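PDB 4GDI: neuraminidase from Influenza A virus, which is classed with the sialidases that remove terminal sialic acid from glycoconjugates, although its putative active site has diverged. Local coordinates for residues F197-C202 and T212-W217. Numbering follows the deposited sequence.
With CA (calcium ion), chain R.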
# COMPACT_ATOMS: atom_id res chain seq x y z
N PHE A 197 -28.57 28.34 -9.34
CA PHE A 197 -27.98 27.18 -10.02
C PHE A 197 -26.73 26.65 -9.30
O PHE A 197 -25.61 26.82 -9.78
CB PHE A 197 -27.60 27.54 -11.46
CG PHE A 197 -27.50 26.34 -12.39
CD1 PHE A 197 -26.36 25.55 -12.40
CD2 PHE A 197 -28.56 26.02 -13.25
CE1 PHE A 197 -26.28 24.44 -13.25
CE2 PHE A 197 -28.48 24.92 -14.09
CZ PHE A 197 -27.34 24.13 -14.10
N GLU A 198 -26.94 26.03 -8.14
CA GLU A 198 -25.86 25.49 -7.31
C GLU A 198 -25.62 24.00 -7.61
O GLU A 198 -26.47 23.33 -8.20
CB GLU A 198 -26.21 25.62 -5.82
CG GLU A 198 -26.59 27.03 -5.36
CD GLU A 198 -25.44 28.00 -5.35
OE1 GLU A 198 -24.27 27.58 -5.15
OE2 GLU A 198 -25.69 29.21 -5.54
N TYR A 199 -24.48 23.51 -7.16
CA TYR A 199 -24.20 22.08 -7.14
C TYR A 199 -24.25 21.42 -8.52
O TYR A 199 -24.74 20.29 -8.65
CB TYR A 199 -25.19 21.35 -6.24
CG TYR A 199 -25.42 21.94 -4.87
CD1 TYR A 199 -24.45 22.71 -4.24
CD2 TYR A 199 -26.63 21.72 -4.21
CE1 TYR A 199 -24.68 23.23 -2.96
CE2 TYR A 199 -26.86 22.25 -2.94
CZ TYR A 199 -25.88 22.99 -2.33
OH TYR A 199 -26.12 23.50 -1.08
N SER A 200 -23.77 22.12 -9.55
CA SER A 200 -23.74 21.55 -10.89
C SER A 200 -23.12 20.17 -10.85
O SER A 200 -22.03 19.99 -10.32
CB SER A 200 -22.89 22.41 -11.83
OG SER A 200 -23.48 23.67 -12.04
N THR A 201 -23.80 19.20 -11.46
CA THR A 201 -23.21 17.90 -11.72
C THR A 201 -23.37 17.63 -13.21
O THR A 201 -24.45 17.80 -13.79
CB THR A 201 -23.83 16.79 -10.83
OG1 THR A 201 -23.28 15.51 -11.15
CG2 THR A 201 -25.37 16.72 -11.00
N CYS A 202 -22.28 17.21 -13.85
CA CYS A 202 -22.18 17.29 -15.31
C CYS A 202 -21.60 16.01 -15.93
O CYS A 202 -20.95 15.21 -15.24
CB CYS A 202 -21.24 18.43 -15.71
SG CYS A 202 -21.54 20.08 -15.00
N THR A 212 -26.74 19.31 -14.48
CA THR A 212 -27.96 19.52 -13.74
C THR A 212 -27.62 20.36 -12.54
O THR A 212 -26.62 20.11 -11.87
CB THR A 212 -28.59 18.23 -13.24
OG1 THR A 212 -28.85 17.37 -14.35
CG2 THR A 212 -29.93 18.55 -12.53
N GLY A 213 -28.46 21.36 -12.29
CA GLY A 213 -28.31 22.23 -11.14
C GLY A 213 -29.28 21.93 -10.02
O GLY A 213 -30.15 21.06 -10.13
N THR A 214 -29.09 22.63 -8.91
CA THR A 214 -30.03 22.59 -7.79
C THR A 214 -30.40 24.04 -7.50
O THR A 214 -29.53 24.88 -7.27
CB THR A 214 -29.40 21.95 -6.57
OG1 THR A 214 -29.16 20.57 -6.83
CG2 THR A 214 -30.35 22.07 -5.32
N ASN A 215 -31.69 24.34 -7.58
CA ASN A 215 -32.18 25.69 -7.29
C ASN A 215 -32.62 25.77 -5.83
O ASN A 215 -33.63 25.19 -5.46
CB ASN A 215 -33.34 26.06 -8.22
CG ASN A 215 -33.77 27.51 -8.08
OD1 ASN A 215 -33.68 28.11 -7.01
ND2 ASN A 215 -34.25 28.09 -9.18
N LEU A 216 -31.84 26.48 -5.02
CA LEU A 216 -32.08 26.54 -3.57
C LEU A 216 -33.02 27.69 -3.19
O LEU A 216 -33.36 27.88 -2.02
CB LEU A 216 -30.74 26.74 -2.84
CG LEU A 216 -29.73 25.61 -2.94
CD1 LEU A 216 -28.48 25.95 -2.11
CD2 LEU A 216 -30.33 24.30 -2.47
N TRP A 217 -33.44 28.44 -4.20
CA TRP A 217 -34.19 29.67 -4.00
C TRP A 217 -35.68 29.47 -4.22
O TRP A 217 -36.47 29.53 -3.28
CB TRP A 217 -33.66 30.73 -4.96
CG TRP A 217 -34.44 31.98 -4.99
CD1 TRP A 217 -35.34 32.41 -4.06
CD2 TRP A 217 -34.41 32.98 -6.01
NE1 TRP A 217 -35.85 33.63 -4.43
CE2 TRP A 217 -35.31 34.00 -5.63
CE3 TRP A 217 -33.71 33.12 -7.22
CZ2 TRP A 217 -35.53 35.13 -6.41
CZ3 TRP A 217 -33.92 34.24 -7.99
CH2 TRP A 217 -34.83 35.23 -7.58
CA CA R . -35.20 23.76 -4.62
O HOH W 1 -27.33 19.53 -8.78
O HOH W 2 -36.97 22.50 -3.55
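A chi1 of -157° sets CG of F197 anti to the backbone N and beside the carbonyl carbon; though CB starts away from 212-217, the ring end returns to G213. In Y199 the bond to CB points toward 212-217, and chi1 -48° puts CG beside the backbone N. The F197 ring lies on the bare backbone of G213: CA sits 3.8 Å from the ring centroid and 18° off its normal, a CH-pi contact over the face. Having no side chain, G213 lets the ring come this close. Y199 brings CD2 to 3.6 Å from CB of T214, and its OH reaches CD1 of L216, the Y199 and L216 side chains crossing at about a right angle. That same methyl also touches CG of E198, whose carboxylate turns away to a salt bridge with R146.

The backbones are antiparallel, with hydrogen-bonded pairs E198–T214 and T201–T212. T214 N donates to E198 O at 2.8 Å, and T212 N to T201 O at the same length; the return bonds complete both rings. Y199 and S200 together face G213, so the register slips by one residue: a beta bulge. Beside it a water donates to Y199 O at 2.7 Å and also hydrogen-bonds T214 OG1, a hydroxyl also held by I267.

Just past the strand, N215 O binds the calcium ion at 2.3 Å, alongside D219, D245, G263 and G265, and its OD1 accepts from W217 N in an Asx turn. This is a bulged beta hairpin, cross-linked by the C202–C211 disulfide, within one four-stranded antiparallel blade of the neuraminidase beta-propeller, leading into a calcium site.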